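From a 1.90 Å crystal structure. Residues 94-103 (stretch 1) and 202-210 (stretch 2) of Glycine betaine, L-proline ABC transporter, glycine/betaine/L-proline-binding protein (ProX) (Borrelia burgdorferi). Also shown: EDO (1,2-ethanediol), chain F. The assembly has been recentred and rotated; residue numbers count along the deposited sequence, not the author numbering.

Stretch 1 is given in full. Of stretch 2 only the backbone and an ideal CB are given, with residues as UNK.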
# COMPACT_ATOMS: atom_id res chain seq x y z
N ASN A 94 3.26 -10.88 1.62
CA ASN A 94 4.47 -10.58 0.82
C ASN A 94 5.38 -9.54 1.50
O ASN A 94 6.50 -9.27 1.04
CB ASN A 94 4.09 -10.11 -0.60
CG ASN A 94 3.24 -8.85 -0.60
OD1 ASN A 94 3.65 -7.81 -0.10
ND2 ASN A 94 2.07 -8.95 -1.21
N TYR A 95 4.85 -8.93 2.57
CA TYR A 95 5.56 -7.90 3.31
C TYR A 95 4.98 -7.91 4.74
O TYR A 95 3.75 -7.92 4.90
CB TYR A 95 5.38 -6.47 2.68
CG TYR A 95 6.00 -5.38 3.58
CD1 TYR A 95 5.26 -4.79 4.63
CD2 TYR A 95 7.37 -5.00 3.41
CE1 TYR A 95 5.83 -3.85 5.49
CE2 TYR A 95 7.95 -4.05 4.28
CZ TYR A 95 7.18 -3.51 5.31
OH TYR A 95 7.73 -2.57 6.14
N GLU A 96 5.84 -7.88 5.76
CA GLU A 96 5.37 -7.82 7.16
C GLU A 96 5.93 -6.60 7.87
O GLU A 96 7.10 -6.26 7.68
CB GLU A 96 5.73 -9.11 7.95
CG GLU A 96 5.07 -10.34 7.32
CD GLU A 96 5.24 -11.62 8.11
OE1 GLU A 96 5.60 -11.56 9.29
OE2 GLU A 96 4.95 -12.71 7.55
N GLY A 97 5.07 -5.95 8.67
CA GLY A 97 5.46 -4.82 9.48
C GLY A 97 4.75 -3.52 9.16
O GLY A 97 5.26 -2.43 9.50
N THR A 98 3.55 -3.59 8.59
CA THR A 98 2.83 -2.36 8.26
C THR A 98 2.30 -1.70 9.50
O THR A 98 1.98 -2.39 10.47
CB THR A 98 1.61 -2.56 7.31
OG1 THR A 98 0.58 -3.35 7.96
CG2 THR A 98 2.09 -3.23 5.99
N ILE A 99 2.11 -0.38 9.45
CA ILE A 99 1.32 0.30 10.48
C ILE A 99 0.57 1.39 9.73
O ILE A 99 1.17 2.03 8.84
CB ILE A 99 2.25 0.98 11.54
CG1 ILE A 99 3.12 -0.04 12.28
CG2 ILE A 99 1.49 1.92 12.49
CD1 ILE A 99 4.16 0.61 13.21
N GLN A 100 -0.69 1.64 10.09
CA GLN A 100 -1.39 2.82 9.58
C GLN A 100 -1.87 3.60 10.80
O GLN A 100 -2.05 3.03 11.88
CB GLN A 100 -2.58 2.43 8.66
CG GLN A 100 -3.54 1.41 9.32
CD GLN A 100 -4.91 1.27 8.68
OE1 GLN A 100 -5.14 1.70 7.53
NE2 GLN A 100 -5.85 0.62 9.40
N GLY A 101 -1.98 4.92 10.66
CA GLY A 101 -2.45 5.71 11.81
C GLY A 101 -2.46 7.21 11.51
O GLY A 101 -2.27 7.62 10.36
N PHE A 102 -2.77 7.98 12.55
CA PHE A 102 -2.90 9.40 12.49
C PHE A 102 -1.49 9.95 12.69
O PHE A 102 -0.76 9.55 13.62
CB PHE A 102 -3.78 9.86 13.67
CG PHE A 102 -5.28 9.66 13.49
CD1 PHE A 102 -5.83 8.52 12.94
CD2 PHE A 102 -6.15 10.65 13.95
CE1 PHE A 102 -7.21 8.35 12.84
CE2 PHE A 102 -7.53 10.51 13.83
CZ PHE A 102 -8.07 9.34 13.29
N VAL A 103 -1.09 10.87 11.83
CA VAL A 103 0.26 11.39 11.81
C VAL A 103 0.26 12.91 11.84
O VAL A 103 -0.54 13.58 11.15
CB VAL A 103 1.00 10.90 10.54
CG1 VAL A 103 2.31 11.64 10.32
CG2 VAL A 103 1.24 9.39 10.63
N UNK A 202 -8.00 1.13 17.02
CA UNK A 202 -8.91 1.15 15.90
C UNK A 202 -8.16 1.02 14.55
O UNK A 202 -8.65 0.40 13.61
CB UNK A 202 -9.73 2.44 15.93
N UNK A 203 -6.97 1.60 14.47
CA UNK A 203 -6.18 1.54 13.25
C UNK A 203 -5.41 0.21 13.10
O UNK A 203 -4.74 -0.02 12.06
CB UNK A 203 -5.20 2.71 13.22
N UNK A 204 -5.48 -0.65 14.11
CA UNK A 204 -4.83 -1.97 14.01
C UNK A 204 -3.44 -1.96 14.63
O UNK A 204 -2.87 -0.90 14.90
CB UNK A 204 -4.74 -2.41 12.55
N UNK A 205 -2.89 -3.15 14.89
CA UNK A 205 -1.47 -3.24 15.34
C UNK A 205 -0.59 -3.28 14.11
O UNK A 205 -0.90 -2.68 13.07
CB UNK A 205 -1.22 -4.47 16.21
N UNK A 206 0.55 -3.98 14.22
CA UNK A 206 1.51 -4.07 13.12
C UNK A 206 0.96 -5.19 12.24
O UNK A 206 0.71 -6.29 12.74
CB UNK A 206 2.94 -4.34 13.60
N UNK A 207 0.75 -4.93 10.95
CA UNK A 207 0.07 -5.90 10.12
C UNK A 207 0.92 -6.26 8.90
O UNK A 207 2.20 -6.15 8.96
CB UNK A 207 -1.29 -5.36 9.68
N UNK A 208 0.29 -6.70 7.83
CA UNK A 208 1.11 -7.13 6.70
C UNK A 208 0.38 -6.88 5.39
O UNK A 208 -0.83 -6.56 5.40
CB UNK A 208 1.48 -8.61 6.83
N UNK A 209 1.09 -7.00 4.28
CA UNK A 209 0.44 -6.86 2.96
C UNK A 209 0.42 -8.27 2.41
O UNK A 209 1.47 -8.96 2.43
CB UNK A 209 1.17 -5.89 2.03
N UNK A 210 -0.74 -8.70 1.93
CA UNK A 210 -0.87 -10.06 1.42
C UNK A 210 -1.02 -10.13 -0.06
O UNK A 210 -1.31 -9.12 -0.71
CB UNK A 210 -2.07 -10.76 2.07
C1 EDO F . 2.40 -9.18 11.01
O1 EDO F . 1.18 -8.90 11.72
C2 EDO F . 3.43 -9.34 12.12
O2 EDO F . 4.01 -8.05 12.40

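Position 202 has no atom of stretch 1 within 5.5 Å of its ideal CB, so many side chains would do. The deposited I202 makes no contact with stretch 1.

At 203 the CB points toward stretch 1, 3.4 Å from Q100 O and 4.3 Å from G101 CA. G101 offers no side chain, which leaves a gap between Q100 and the F102 ring; a long, flexible apolar chain suits it, and leucine might also. The residue is M203. Its CE reaches 3.8 Å from G101 CA, and its SD lies at the edge of the F102 ring, 4.0 Å from F102 CE1. Q100 NE2 also donates to M203 O (3.0 Å, 163°).

Position 204, at phi/psi 95/164, would jam a CB against the preceding carbonyl O, which calls for glycine; it is G204. At 205 the CB points away into free space, so the contact does not demand glycine, yet G205 is found. A water accepts from Q100 N and donates to the carbonyls of M203 and G205.

The CB at 206 points sideways, 3.8 Å from T98 O and 4.5 Å from I99 CG1, and G97 leaves room beside it. Valine, leucine or isoleucine would fit. I206 places CG2 3.5 Å from G97 CA and CG1 4.0 Å from I99 CG1.

Position 207 pairs with T98: the 207 N donates to T98 O (2.9 Å), while the 207 O accepts from both G97 N and T98 N (2.9 Å each). This double acceptance accompanies a beta bulge. The ideal CB is a tight 3.2 Å from T98 OG1, but stretch 1 places no charge here, so polar or extended chains are all plausible. E207 has its carboxylate hydrogen-bonded elsewhere in the structure.

At 208 the CB lies on the E96 side of the sheet, a tight 3.1 Å from Y95 O, favouring a small residue such as alanine or serine. S208 packs its CB 3.9 Å from E96 CG. A water links T98 OG1 to S208 O.

The CB at 209 shares a face with Y95 and T98. N94 OD1 lies 3.8 Å from the ideal CB, Y95 CB 4.3 Å and T98 CG2 4.9 Å, a largely apolar setting that suits valine or isoleucine and does not exclude threonine. V209 sets CG2 3.5 Å from T98 CG2 and 4.1 Å from Y95 CD1.

Position 210 points away, leaving the choice open; H210 NE2 donates a weak hydrogen bond to S208 OG (2.9 Å).

Stretch 2, residues 202-210: IMGGIESVH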
# COMPACT_ATOMS: atom_id res chain seq x y z
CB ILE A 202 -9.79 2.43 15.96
CG1 ILE A 202 -10.43 2.59 17.36
CG2 ILE A 202 -10.82 2.45 14.83
CD1 ILE A 202 -11.39 1.46 17.79
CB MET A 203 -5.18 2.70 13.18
CG MET A 203 -5.78 4.10 13.36
SD MET A 203 -6.92 4.49 12.04
CE MET A 203 -5.85 4.61 10.60
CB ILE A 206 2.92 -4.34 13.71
CG1 ILE A 206 3.26 -3.24 14.72
CG2 ILE A 206 3.97 -4.55 12.62
CD1 ILE A 206 4.24 -3.66 15.78
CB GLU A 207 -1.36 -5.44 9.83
CG GLU A 207 -2.10 -5.22 11.15
CD GLU A 207 -3.55 -4.89 11.01
OE1 GLU A 207 -4.03 -4.84 9.84
OE2 GLU A 207 -4.21 -4.71 12.09
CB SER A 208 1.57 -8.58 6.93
OG SER A 208 0.45 -9.39 6.74
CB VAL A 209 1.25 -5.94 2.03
CG1 VAL A 209 0.50 -5.63 0.72
CG2 VAL A 209 1.60 -4.62 2.77
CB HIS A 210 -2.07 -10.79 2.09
CG HIS A 210 -1.77 -11.26 3.50
ND1 HIS A 210 -2.21 -12.47 3.99
CD2 HIS A 210 -1.11 -10.65 4.54
CE1 HIS A 210 -1.81 -12.62 5.26
NE2 HIS A 210 -1.12 -11.52 5.61
O HOH W 1 -1.57 -4.02 6.37
O HOH W 2 -2.02 -0.73 11.60
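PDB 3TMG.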